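Local structure of uncharacterized protein (Parabacteroides distasonis, 4Q34) at residues T174-G179 with N296-M301; S197-G202 with Y260-R265; E213-I218 with L266-I271; V243-D248 with T284-P289. The protein is an uncharacterized member of the alpha/beta hydrolase family that probably acts as an esterase, although its natural substrate is not known. One frame throughout, in Å; residues are numbered along the deposited sequence.

Contact 1 of 4, residues T174-G179 with N296-M301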
loop_
_atom_site.group_PDB
_atom_site.type_symbol
_atom_site.label_atom_id
_atom_site.label_comp_id
_atom_site.label_asym_id
_atom_site.label_seq_id
_atom_site.Cartn_x
_atom_site.Cartn_y
_atom_site.Cartn_z
ATOM N N THR A 174 16.751 4.686 5.525
ATOM C CA THR A 174 16.396 3.323 5.879
ATOM C C THR A 174 16.092 3.163 7.349
ATOM O O THR A 174 16.430 4.018 8.185
ATOM C CB THR A 174 17.485 2.311 5.467
ATOM O OG1 THR A 174 18.654 2.459 6.275
ATOM C CG2 THR A 174 17.856 2.471 3.966
ATOM N N HIS A 175 15.444 2.039 7.651
ATOM C CA HIS A 175 15.083 1.685 9.012
ATOM C C HIS A 175 15.264 0.201 9.301
ATOM O O HIS A 175 14.734 -0.632 8.595
ATOM C CB HIS A 175 13.600 2.009 9.219
ATOM C CG HIS A 175 13.137 1.814 10.627
ATOM N ND1 HIS A 175 11.897 1.313 10.940
ATOM C CD2 HIS A 175 13.735 2.100 11.810
ATOM C CE1 HIS A 175 11.771 1.234 12.247
ATOM N NE2 HIS A 175 12.851 1.755 12.799
ATOM N N SER A 176 16.010 -0.112 10.370
ATOM C CA SER A 176 16.106 -1.464 10.932
ATOM C C SER A 176 16.678 -2.473 9.912
ATOM O O SER A 176 17.831 -2.320 9.549
ATOM C CB SER A 176 14.776 -1.863 11.558
ATOM O OG SER A 176 15.016 -2.870 12.513
ATOM N N GLN A 177 15.905 -3.459 9.464
ATOM C CA GLN A 177 16.390 -4.368 8.419
ATOM C C GLN A 177 16.554 -3.664 7.091
ATOM O O GLN A 177 17.271 -4.137 6.208
ATOM C CB GLN A 177 15.456 -5.547 8.265
ATOM C CG GLN A 177 15.405 -6.419 9.515
ATOM C CD GLN A 177 14.609 -5.868 10.721
ATOM O OE1 GLN A 177 13.801 -4.899 10.663
ATOM N NE2 GLN A 177 14.834 -6.526 11.845
ATOM N N GLY A 178 15.903 -2.515 6.954
ATOM C CA GLY A 178 16.216 -1.573 5.870
ATOM C C GLY A 178 17.707 -1.205 5.839
ATOM O O GLY A 178 18.230 -0.816 4.803
ATOM N N GLY A 179 18.376 -1.292 6.999
ATOM C CA GLY A 179 19.828 -1.080 7.121
ATOM C C GLY A 179 20.622 -1.931 6.134
ATOM O O GLY A 179 21.226 -1.363 5.216
ATOM N N ASN A 296 13.252 8.572 22.701
ATOM C CA ASN A 296 12.946 7.915 21.448
ATOM C C ASN A 296 12.947 6.405 21.537
ATOM O O ASN A 296 13.720 5.800 22.279
ATOM C CB ASN A 296 13.873 8.408 20.308
ATOM C CG ASN A 296 13.543 9.807 19.878
ATOM O OD1 ASN A 296 14.209 10.795 20.266
ATOM N ND2 ASN A 296 12.453 9.926 19.123
ATOM N N THR A 297 12.032 5.836 20.748
ATOM C CA THR A 297 11.823 4.426 20.566
ATOM C C THR A 297 12.637 3.985 19.329
ATOM O O THR A 297 13.446 4.710 18.791
ATOM C CB THR A 297 10.307 4.124 20.364
ATOM O OG1 THR A 297 9.906 4.582 19.042
ATOM C CG2 THR A 297 9.468 4.801 21.446
ATOM N N HIS A 298 12.442 2.746 18.939
ATOM C CA HIS A 298 13.016 2.202 17.714
ATOM C C HIS A 298 12.484 2.885 16.481
ATOM O O HIS A 298 13.103 2.734 15.481
ATOM C CB HIS A 298 12.714 0.718 17.672
ATOM C CG HIS A 298 13.146 0.024 16.424
ATOM N ND1 HIS A 298 14.465 -0.054 16.040
ATOM C CD2 HIS A 298 12.449 -0.723 15.544
ATOM C CE1 HIS A 298 14.549 -0.756 14.920
ATOM N NE2 HIS A 298 13.333 -1.162 14.596
ATOM N N PHE A 299 11.370 3.630 16.578
ATOM C CA PHE A 299 10.832 4.410 15.429
ATOM C C PHE A 299 10.915 5.935 15.649
ATOM O O PHE A 299 9.879 6.588 15.816
ATOM C CB PHE A 299 9.373 4.102 15.159
ATOM C CG PHE A 299 9.091 2.742 14.644
ATOM C CD1 PHE A 299 9.199 1.643 15.454
ATOM C CD2 PHE A 299 8.609 2.545 13.374
ATOM C CE1 PHE A 299 8.933 0.382 14.988
ATOM C CE2 PHE A 299 8.306 1.283 12.904
ATOM C CZ PHE A 299 8.485 0.186 13.724
ATOM N N PRO A 300 12.122 6.490 15.642
ATOM C CA PRO A 300 12.213 7.931 15.929
ATOM C C PRO A 300 11.495 8.812 14.931
ATOM O O PRO A 300 11.032 9.906 15.291
ATOM C CB PRO A 300 13.727 8.203 15.867
ATOM C CG PRO A 300 14.360 6.890 16.157
ATOM C CD PRO A 300 13.454 5.880 15.545
HETATM N N MSE A 301 11.354 8.329 13.708
HETATM C CA MSE A 301 10.639 9.072 12.659
HETATM C C MSE A 301 9.187 9.236 12.920
HETATM O O MSE A 301 8.579 10.103 12.299
HETATM C CB MSE A 301 10.878 8.431 11.237
HETATM C CG MSE A 301 10.125 7.110 10.978
HETATM SE SE MSE A 301 10.646 5.552 12.005
HETATM C CE MSE A 301 12.438 5.421 11.376
HETATM O O HOH W 1 12.331 -3.234 13.212
#

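Contact 2 of 4, residues S197-G202 with Y260-R265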
loop_
_atom_site.group_PDB
_atom_site.type_symbol
_atom_site.label_atom_id
_atom_site.label_comp_id
_atom_site.label_asym_id
_atom_site.label_seq_id
_atom_site.Cartn_x
_atom_site.Cartn_y
_atom_site.Cartn_z
ATOM N N SER A 197 20.319 6.086 8.150
ATOM C CA SER A 197 19.657 4.906 8.670
ATOM C C SER A 197 19.238 5.067 10.117
ATOM O O SER A 197 20.075 5.434 10.985
ATOM C CB SER A 197 20.550 3.666 8.502
ATOM O OG SER A 197 19.829 2.477 8.788
ATOM N N TYR A 198 17.963 4.765 10.379
ATOM C CA TYR A 198 17.425 4.772 11.726
ATOM C C TYR A 198 17.501 3.360 12.316
ATOM O O TYR A 198 16.933 2.409 11.738
ATOM C CB TYR A 198 15.968 5.281 11.780
ATOM C CG TYR A 198 15.913 6.744 11.466
ATOM C CD1 TYR A 198 16.094 7.702 12.457
ATOM C CD2 TYR A 198 15.813 7.152 10.173
ATOM C CE1 TYR A 198 16.147 9.045 12.152
ATOM C CE2 TYR A 198 15.849 8.480 9.828
ATOM C CZ TYR A 198 16.008 9.443 10.833
ATOM O OH TYR A 198 16.074 10.786 10.525
ATOM N N GLU A 199 18.247 3.219 13.404
ATOM C CA GLU A 199 18.360 1.945 14.118
ATOM C C GLU A 199 18.539 0.732 13.197
ATOM O O GLU A 199 17.765 -0.217 13.259
ATOM C CB GLU A 199 17.164 1.710 15.046
ATOM C CG GLU A 199 17.034 2.830 16.073
ATOM C CD GLU A 199 16.753 2.376 17.487
ATOM O OE1 GLU A 199 16.309 1.222 17.684
ATOM O OE2 GLU A 199 16.948 3.201 18.434
ATOM N N PRO A 200 19.580 0.754 12.356
ATOM C CA PRO A 200 19.859 -0.413 11.534
ATOM C C PRO A 200 20.135 -1.666 12.362
ATOM O O PRO A 200 20.610 -1.612 13.483
ATOM C CB PRO A 200 21.108 -0.008 10.722
ATOM C CG PRO A 200 21.733 1.078 11.515
ATOM C CD PRO A 200 20.582 1.798 12.172
ATOM N N GLY A 201 19.860 -2.809 11.771
ATOM C CA GLY A 201 20.162 -4.075 12.430
ATOM C C GLY A 201 20.378 -5.129 11.363
ATOM O O GLY A 201 19.536 -5.272 10.481
ATOM N N GLY A 202 21.486 -5.840 11.463
ATOM C CA GLY A 202 21.763 -6.989 10.629
ATOM C C GLY A 202 22.852 -6.737 9.595
ATOM O O GLY A 202 22.951 -5.634 9.034
ATOM N N TYR A 260 18.338 -5.476 24.406
ATOM C CA TYR A 260 19.795 -5.328 24.514
ATOM C C TYR A 260 20.482 -5.431 23.170
ATOM O O TYR A 260 21.507 -4.819 22.956
ATOM C CB TYR A 260 20.404 -6.294 25.549
ATOM C CG TYR A 260 21.851 -5.994 25.853
ATOM C CD1 TYR A 260 22.204 -4.889 26.620
ATOM C CD2 TYR A 260 22.863 -6.769 25.329
ATOM C CE1 TYR A 260 23.519 -4.575 26.871
ATOM C CE2 TYR A 260 24.194 -6.469 25.586
ATOM C CZ TYR A 260 24.510 -5.364 26.362
ATOM O OH TYR A 260 25.824 -5.050 26.618
ATOM N N GLU A 261 19.881 -6.142 22.233
ATOM C CA GLU A 261 20.431 -6.194 20.894
ATOM C C GLU A 261 20.642 -4.804 20.338
ATOM O O GLU A 261 21.594 -4.609 19.602
ATOM C CB GLU A 261 19.537 -6.987 19.962
ATOM C CG GLU A 261 19.626 -8.469 20.256
ATOM C CD GLU A 261 19.003 -9.355 19.186
ATOM O OE1 GLU A 261 18.335 -8.835 18.256
ATOM O OE2 GLU A 261 19.201 -10.585 19.287
ATOM N N TRP A 262 19.773 -3.848 20.685
ATOM C CA TRP A 262 19.927 -2.472 20.203
ATOM C C TRP A 262 21.136 -1.795 20.842
ATOM O O TRP A 262 21.858 -1.066 20.209
ATOM C CB TRP A 262 18.641 -1.639 20.384
ATOM C CG TRP A 262 17.480 -2.252 19.713
ATOM C CD1 TRP A 262 16.358 -2.783 20.305
ATOM C CD2 TRP A 262 17.310 -2.423 18.296
ATOM N NE1 TRP A 262 15.506 -3.273 19.345
ATOM C CE2 TRP A 262 16.058 -3.053 18.102
ATOM C CE3 TRP A 262 18.091 -2.102 17.172
ATOM C CZ2 TRP A 262 15.591 -3.415 16.834
ATOM C CZ3 TRP A 262 17.590 -2.425 15.882
ATOM C CH2 TRP A 262 16.358 -3.069 15.738
ATOM N N THR A 263 21.361 -2.028 22.125
ATOM C CA THR A 263 22.599 -1.571 22.734
ATOM C C THR A 263 23.843 -2.074 22.043
ATOM O O THR A 263 24.789 -1.312 21.854
ATOM C CB THR A 263 22.652 -2.044 24.208
ATOM O OG1 THR A 263 21.419 -1.665 24.831
ATOM C CG2 THR A 263 23.793 -1.428 24.935
ATOM N N ARG A 264 23.864 -3.371 21.738
ATOM C CA ARG A 264 24.995 -3.984 21.018
ATOM C C ARG A 264 25.170 -3.356 19.641
ATOM O O ARG A 264 26.315 -3.157 19.191
ATOM C CB ARG A 264 24.802 -5.490 20.795
ATOM C CG ARG A 264 24.365 -6.291 22.011
ATOM C CD ARG A 264 24.294 -7.775 21.653
ATOM N NE ARG A 264 25.484 -8.451 22.117
ATOM C CZ ARG A 264 25.568 -9.156 23.238
ATOM N NH1 ARG A 264 24.508 -9.342 24.020
ATOM N NH2 ARG A 264 26.724 -9.695 23.571
ATOM N N ARG A 265 24.049 -3.029 18.995
ATOM C CA ARG A 265 24.080 -2.434 17.650
ATOM C C ARG A 265 24.670 -1.025 17.657
ATOM O O ARG A 265 25.482 -0.690 16.793
ATOM C CB ARG A 265 22.698 -2.475 17.008
ATOM C CG ARG A 265 22.454 -3.891 16.513
ATOM C CD ARG A 265 20.998 -4.127 16.214
ATOM N NE ARG A 265 20.883 -5.425 15.579
ATOM C CZ ARG A 265 19.742 -6.042 15.370
ATOM N NH1 ARG A 265 18.595 -5.518 15.775
ATOM N NH2 ARG A 265 19.779 -7.214 14.752
#

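Contact 3 of 4, residues E213-I218 with L266-I271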
loop_
_atom_site.group_PDB
_atom_site.type_symbol
_atom_site.label_atom_id
_atom_site.label_comp_id
_atom_site.label_asym_id
_atom_site.label_seq_id
_atom_site.Cartn_x
_atom_site.Cartn_y
_atom_site.Cartn_z
ATOM N N GLU A 213 35.110 -8.187 17.782
ATOM C CA GLU A 213 34.489 -9.108 18.749
ATOM C C GLU A 213 33.043 -8.723 18.935
ATOM O O GLU A 213 32.152 -9.569 18.945
ATOM C CB GLU A 213 35.221 -9.104 20.099
ATOM C CG GLU A 213 36.505 -9.916 20.103
ATOM C CD GLU A 213 36.260 -11.360 19.712
ATOM O OE1 GLU A 213 35.426 -12.015 20.372
ATOM O OE2 GLU A 213 36.881 -11.829 18.732
ATOM N N GLU A 214 32.810 -7.419 19.002
ATOM C CA GLU A 214 31.463 -6.860 19.178
ATOM C C GLU A 214 30.471 -7.165 18.032
ATOM O O GLU A 214 29.277 -6.874 18.148
ATOM C CB GLU A 214 31.577 -5.348 19.407
ATOM C CG GLU A 214 32.336 -4.973 20.671
ATOM C CD GLU A 214 33.828 -4.716 20.462
ATOM O OE1 GLU A 214 34.445 -5.233 19.493
ATOM O OE2 GLU A 214 34.390 -3.966 21.287
ATOM N N ALA A 215 30.964 -7.739 16.931
ATOM C CA ALA A 215 30.127 -8.118 15.776
ATOM C C ALA A 215 29.738 -9.588 15.750
ATOM O O ALA A 215 28.946 -10.023 14.896
ATOM C CB ALA A 215 30.884 -7.794 14.487
ATOM N N LYS A 216 30.362 -10.366 16.627
ATOM C CA LYS A 216 30.286 -11.814 16.539
ATOM C C LYS A 216 29.092 -12.393 17.282
ATOM O O LYS A 216 28.901 -13.610 17.277
ATOM C CB LYS A 216 31.591 -12.438 17.037
ATOM C CG LYS A 216 32.771 -12.186 16.101
ATOM C CD LYS A 216 33.997 -13.024 16.456
ATOM C CE LYS A 216 35.075 -12.930 15.387
ATOM N NZ LYS A 216 36.351 -12.347 15.884
ATOM N N PHE A 217 28.275 -11.543 17.906
ATOM C CA PHE A 217 27.096 -12.061 18.596
ATOM C C PHE A 217 26.096 -12.539 17.544
ATOM O O PHE A 217 26.078 -12.026 16.423
ATOM C CB PHE A 217 26.516 -11.065 19.616
ATOM C CG PHE A 217 25.912 -9.819 19.015
ATOM C CD1 PHE A 217 26.716 -8.738 18.631
ATOM C CD2 PHE A 217 24.533 -9.702 18.876
ATOM C CE1 PHE A 217 26.153 -7.586 18.104
ATOM C CE2 PHE A 217 23.967 -8.549 18.351
ATOM C CZ PHE A 217 24.777 -7.486 17.965
ATOM N N ILE A 218 25.355 -13.594 17.887
ATOM C CA ILE A 218 24.312 -14.183 17.036
ATOM C C ILE A 218 22.986 -13.675 17.565
ATOM O O ILE A 218 22.719 -13.749 18.777
ATOM C CB ILE A 218 24.291 -15.734 17.094
ATOM N N LEU A 266 24.313 -0.217 18.660
ATOM C CA LEU A 266 24.910 1.100 18.806
ATOM C C LEU A 266 26.424 0.968 18.897
ATOM O O LEU A 266 27.147 1.624 18.147
ATOM C CB LEU A 266 24.335 1.851 20.010
ATOM C CG LEU A 266 24.976 3.209 20.290
ATOM C CD1 LEU A 266 24.958 4.106 19.080
ATOM C CD2 LEU A 266 24.344 3.893 21.504
ATOM N N ARG A 267 26.885 0.084 19.781
ATOM C CA ARG A 267 28.310 -0.149 20.014
ATOM C C ARG A 267 28.989 -0.567 18.707
ATOM O O ARG A 267 30.040 -0.065 18.347
ATOM C CB ARG A 267 28.478 -1.235 21.096
ATOM C CG ARG A 267 29.903 -1.568 21.506
ATOM C CD ARG A 267 29.959 -2.884 22.307
ATOM N NE ARG A 267 28.776 -3.089 23.134
ATOM C CZ ARG A 267 28.403 -4.262 23.635
ATOM N NH1 ARG A 267 29.114 -5.348 23.387
ATOM N NH2 ARG A 267 27.318 -4.347 24.382
ATOM N N LEU A 268 28.364 -1.472 18.007
ATOM C CA LEU A 268 28.918 -2.021 16.773
ATOM C C LEU A 268 29.007 -0.995 15.676
ATOM O O LEU A 268 30.005 -0.944 14.976
ATOM C CB LEU A 268 28.083 -3.178 16.295
ATOM C CG LEU A 268 28.557 -3.857 15.025
ATOM C CD1 LEU A 268 29.997 -4.302 15.137
ATOM C CD2 LEU A 268 27.619 -5.002 14.708
HETATM N N MSE A 269 27.972 -0.178 15.527
HETATM C CA MSE A 269 27.990 0.834 14.458
HETATM C C MSE A 269 29.050 1.901 14.708
HETATM O O MSE A 269 29.663 2.425 13.759
HETATM C CB MSE A 269 26.635 1.465 14.234
HETATM C CG MSE A 269 25.519 0.537 13.887
HETATM SE SE MSE A 269 26.051 -0.854 12.634
HETATM C CE MSE A 269 25.813 0.104 10.976
ATOM N N LYS A 270 29.319 2.233 15.979
ATOM C CA LYS A 270 30.417 3.144 16.264
ATOM C C LYS A 270 31.765 2.566 15.854
ATOM O O LYS A 270 32.625 3.288 15.357
ATOM C CB LYS A 270 30.422 3.568 17.740
ATOM C CG LYS A 270 29.210 4.438 18.051
ATOM C CD LYS A 270 29.368 5.254 19.307
ATOM C CE LYS A 270 29.005 4.440 20.495
ATOM N NZ LYS A 270 29.064 5.312 21.705
ATOM N N ILE A 271 31.946 1.257 16.026
ATOM C CA ILE A 271 33.175 0.590 15.617
ATOM C C ILE A 271 33.287 0.592 14.094
ATOM O O ILE A 271 34.327 0.962 13.548
ATOM C CB ILE A 271 33.238 -0.839 16.156
ATOM C CG1 ILE A 271 33.377 -0.779 17.695
ATOM C CG2 ILE A 271 34.384 -1.602 15.507
ATOM C CD1 ILE A 271 33.142 -2.119 18.398
#

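Contact 4 of 4, residues V243-D248 with T284-P289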
loop_
_atom_site.group_PDB
_atom_site.type_symbol
_atom_site.label_atom_id
_atom_site.label_comp_id
_atom_site.label_asym_id
_atom_site.label_seq_id
_atom_site.Cartn_x
_atom_site.Cartn_y
_atom_site.Cartn_z
ATOM N N VAL A 243 24.908 8.500 7.745
ATOM C CA VAL A 243 24.544 8.832 9.137
ATOM C C VAL A 243 23.643 7.713 9.686
ATOM O O VAL A 243 22.810 7.179 8.998
ATOM C CB VAL A 243 23.938 10.269 9.283
ATOM C CG1 VAL A 243 22.580 10.377 8.581
ATOM C CG2 VAL A 243 23.751 10.645 10.751
ATOM N N ILE A 244 23.833 7.396 10.960
ATOM C CA ILE A 244 23.103 6.349 11.652
ATOM C C ILE A 244 22.572 6.944 12.951
ATOM O O ILE A 244 23.348 7.574 13.669
ATOM C CB ILE A 244 24.036 5.173 11.932
ATOM C CG1 ILE A 244 24.403 4.481 10.604
ATOM C CG2 ILE A 244 23.376 4.148 12.843
ATOM C CD1 ILE A 244 25.668 3.666 10.702
ATOM N N TYR A 245 21.265 6.759 13.223
ATOM C CA TYR A 245 20.621 7.269 14.445
ATOM C C TYR A 245 20.108 6.134 15.323
ATOM O O TYR A 245 19.499 5.184 14.828
ATOM C CB TYR A 245 19.444 8.207 14.128
ATOM C CG TYR A 245 19.782 9.400 13.288
ATOM C CD1 TYR A 245 20.306 10.548 13.848
ATOM C CD2 TYR A 245 19.562 9.383 11.914
ATOM C CE1 TYR A 245 20.636 11.660 13.072
ATOM C CE2 TYR A 245 19.847 10.496 11.137
ATOM C CZ TYR A 245 20.405 11.624 11.718
ATOM O OH TYR A 245 20.679 12.719 10.919
ATOM N N TYR A 246 20.365 6.218 16.630
ATOM C CA TYR A 246 19.762 5.340 17.615
ATOM C C TYR A 246 19.056 6.161 18.675
ATOM O O TYR A 246 19.558 7.200 19.129
ATOM C CB TYR A 246 20.791 4.378 18.297
ATOM C CG TYR A 246 21.203 3.238 17.402
ATOM C CD1 TYR A 246 20.483 2.060 17.372
ATOM C CD2 TYR A 246 22.293 3.357 16.560
ATOM C CE1 TYR A 246 20.834 1.028 16.498
ATOM C CE2 TYR A 246 22.645 2.327 15.679
ATOM C CZ TYR A 246 21.921 1.191 15.651
ATOM O OH TYR A 246 22.275 0.180 14.776
ATOM N N GLY A 247 17.913 5.660 19.109
ATOM C CA GLY A 247 17.148 6.298 20.177
ATOM C C GLY A 247 17.579 5.923 21.595
ATOM O O GLY A 247 18.746 5.596 21.856
ATOM N N ASP A 248 16.591 5.939 22.484
ATOM C CA ASP A 248 16.828 5.932 23.944
ATOM C C ASP A 248 16.366 4.624 24.553
ATOM O O ASP A 248 15.911 3.720 23.857
ATOM C CB ASP A 248 16.040 7.113 24.522
ATOM C CG ASP A 248 16.642 7.673 25.785
ATOM O OD1 ASP A 248 17.529 7.022 26.383
ATOM O OD2 ASP A 248 16.197 8.783 26.174
ATOM N N THR A 284 28.787 8.877 10.351
ATOM C CA THR A 284 28.448 9.548 11.620
ATOM C C THR A 284 27.426 8.683 12.314
ATOM O O THR A 284 26.451 8.246 11.690
ATOM C CB THR A 284 27.843 10.932 11.325
ATOM O OG1 THR A 284 28.785 11.725 10.578
ATOM C CG2 THR A 284 27.492 11.676 12.601
ATOM N N VAL A 285 27.642 8.435 13.605
ATOM C CA VAL A 285 26.680 7.740 14.405
ATOM C C VAL A 285 26.226 8.657 15.518
ATOM O O VAL A 285 27.061 9.172 16.243
ATOM C CB VAL A 285 27.260 6.468 15.004
ATOM C CG1 VAL A 285 26.213 5.741 15.831
ATOM C CG2 VAL A 285 27.795 5.571 13.896
ATOM N N ILE A 286 24.916 8.862 15.605
ATOM C CA ILE A 286 24.314 9.766 16.582
ATOM C C ILE A 286 23.374 9.011 17.497
ATOM O O ILE A 286 22.422 8.373 17.034
ATOM C CB ILE A 286 23.575 10.886 15.844
ATOM C CG1 ILE A 286 24.616 11.813 15.218
ATOM C CG2 ILE A 286 22.683 11.655 16.811
ATOM C CD1 ILE A 286 24.072 12.744 14.192
ATOM N N HIS A 287 23.636 9.079 18.798
ATOM C CA HIS A 287 22.766 8.514 19.785
ATOM C C HIS A 287 21.950 9.688 20.274
ATOM O O HIS A 287 22.483 10.634 20.893
ATOM C CB HIS A 287 23.583 7.882 20.907
ATOM C CG HIS A 287 22.757 7.218 21.962
ATOM N ND1 HIS A 287 23.178 7.126 23.271
ATOM C CD2 HIS A 287 21.523 6.663 21.927
ATOM C CE1 HIS A 287 22.252 6.522 23.995
ATOM N NE2 HIS A 287 21.242 6.221 23.204
ATOM N N LEU A 288 20.658 9.647 19.994
ATOM C CA LEU A 288 19.836 10.835 20.080
ATOM C C LEU A 288 19.901 11.545 21.464
ATOM O O LEU A 288 19.963 12.752 21.494
ATOM C CB LEU A 288 18.409 10.519 19.643
ATOM C CG LEU A 288 18.191 10.167 18.152
ATOM C CD1 LEU A 288 16.751 9.713 17.846
ATOM C CD2 LEU A 288 18.492 11.414 17.377
ATOM N N PRO A 289 19.913 10.815 22.576
ATOM C CA PRO A 289 19.949 11.530 23.887
ATOM C C PRO A 289 21.189 12.377 24.077
ATOM O O PRO A 289 21.159 13.426 24.745
ATOM C CB PRO A 289 19.934 10.404 24.912
ATOM C CG PRO A 289 19.279 9.275 24.217
ATOM C CD PRO A 289 19.593 9.398 22.748
HETATM O O HOH W 2 19.885 5.052 25.645
#

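Contact 1 of 4, residues T174-G179 with N296-M301
His175 and Ser176 meet the loop 296-301 at what looks like the nucleophile elbow of an alpha/beta hydrolase: strand 170-175 ends in a tight type II' turn, Ser176 takes a positive phi (61°), and helix 178-185 follows. His175 CG, anti to the backbone N (chi1 -174°), is set toward the loop. The edge of the His175 ring is set against the face of Phe299 in a T-shaped pair, His175 CE1 lying over the centre of the phenyl ring and 3.5 Å from Phe299 CE2. Selenomethionine Met301 covers one face of the imidazole, its CE 3.6 Å from His175 CD2 and its SE above the same face, while Ser176 CB lies over the opposite face. His175 NE2 donates to His298 O (2.9 Å, 160° at the hydrogen), which fixes the rotation of the ring. An alanine in place of His175 would probably leave this carbonyl without its donor and open a gap between Phe299 and Met301, disturbing the loop that carries His298. The His298 ring has His175 NE2 over one face and Ser176 OG at its edge; its ND1 bonds to Glu199 OE1, an order consistent with a Ser-His-Glu catalytic triad. A water joins the two residues, 2.8 Å from Ser176 OG and 2.7 Å from His298 NE2.

Contact 2 of 4, residues S197-G202 with Y260-R265
Glu199 and Trp262 touch where the loop leaving strand 192-198 passes helix 257-277. The Glu199 chain bends at chi2 (-136°), which brings CD nearer the indole, and OE1 lies over one face of the ring, 3.8 Å from Trp262 CE3, with the carboxylate plane turned 43° from it. The backbone adds to this: Glu199 O is 3.4 Å from Trp262 CZ3, and Pro200 O lies at the ring's edge. Across the indole, Arg265 NH1 sits over the opposite face, so the tryptophan is layered between an acid and a base. The guanidinium in turn has Gly201 CA over its centre, with Arg265 NE 3.5 Å from Gly201 CA. A side chain at Gly201 would run into Arg265 CZ, and the backbone angles of Gly202 themselves call for glycine. No hydrogen bond crosses between the two segments; the polar ends are held from outside. Arg265 NH2 pairs with Glu225, which also accepts from Gly202 N, and Trp262 NE1 donates to Arg115 O. Glu199 OE1 takes a salt bridge from Arg117 and a bond from His298 ND1, while OE2 is bonded to Gly247 N, so both carboxylate oxygens are tied down. This placement, with the bond to His298, is consistent with Glu199 being the acid member of a catalytic triad, as in alpha/beta hydrolases that carry it after the strand next to the nucleophile strand.

Contact 3 of 4, residues E213-I218 with L266-I271
Glu214 and Leu268 bring the two backbones nearest, their CA atoms 6.0 Å apart, where a short 3-10 turn (213-215) lies beside the middle of helix 257-277. The turn is closed by Lys216 N donating to Glu213 O, and the chain then runs on as irregular loop, while 266-271 stays helical throughout. Glu214 lies across two helix side chains at about a right angle to each. Its chain bends at chi2 (93°), which places CD against Ile271: the methyl CD1 of Ile271 is 3.4 Å from Glu214 CD and almost as close to both carboxylate oxygens. Higher on the same chain, Glu214 CG packs on Arg267 CD at 3.6 Å. The charged ends stay apart, Glu214 OE2 5.8 Å from Arg267 NH1, with the two planes 64° apart. In the hydrolase fold, this helix is the crossover between strands 242-246 and 283-287, and the segment packed against it belongs to the excursion between the short parallel strands 204-207 and 226-229. Ala215 CB rests on Leu268 CD1 at 3.7 Å, and Leu268 also packs on Val204 and Phe206 of strand 204-207. Backbone bonds from Ala215 to Gly226 and from Phe217 to Glu225 tie the loop to its returning chain. Phe217 makes a cation-pi contact with Arg264, one turn before Leu268 on the helix.

Contact 4 of 4, residues V243-D248 with T284-P289
Ile286 CD1 is a bump that fits between Val243 CG2 (4.0 Å from it) and the Tyr245 ring, whose CE1 is 3.8 Å from it. Ile286 and Tyr245 lie side by side, pointing the same way, with Ile286 CB by Tyr245 CD1. On the other sheet face Ile244 CB meets Val285 CG2, and Tyr246 packs beside His287. Beneath these bumps three backbone hydrogen bonds join the parallel strands 243-246 and 284-287, and a fourth, Leu288 N to Tyr246 O (2.8 Å), continues the ladder just past them. The two strands are the ends of a beta-alpha-beta crossover whose helix, 257-277, covers the Ile244 and Tyr246 side. Beyond the strands Leu288 takes over: its CG, anti to the carbonyl carbon (chi1 -67°), is 3.4 Å from Tyr246 O, CD2 touches Tyr245 CD1, and CD1 approaches Gly247 CA. An alanine in place of Leu288 would probably open a gap beside Tyr245 and Gly247, leaving Tyr245 CD1 without its methyl neighbour CD2. Pro289 fills the last hollow, with CG 3.5 Å from Asp248 CG. A water bridges Asp248 OD1 and His287 NE2, while Gly295 N donates to Asp248 OD2 and His287 ND1 is bonded to Glu290 OE2.

How the contacts relate
From the N terminus, the first segment reached is 174-179, which contact 1 joins to 296-301, enclosing the longest stretch of chain and containing all the others. Within it, contact 2 opens at 197-202, contact 3 at 213-218 and contact 4 at 243-248; they close in the same order, at 260-265, 266-271 and 284-289, so these three cross one another. Contacts 2 and 3 share helix 257-277, which links the two strands of contact 4. Strands 170-175, 192-198, 242-246 and 283-287 stand side by side in one sheet, and backbone bonds, Thr174 to Tyr198 and Glu199 to Tyr245, tie contacts 1, 2 and 4 together. Asn296 O to Asp248 N joins the loop 296-301 to contact 4.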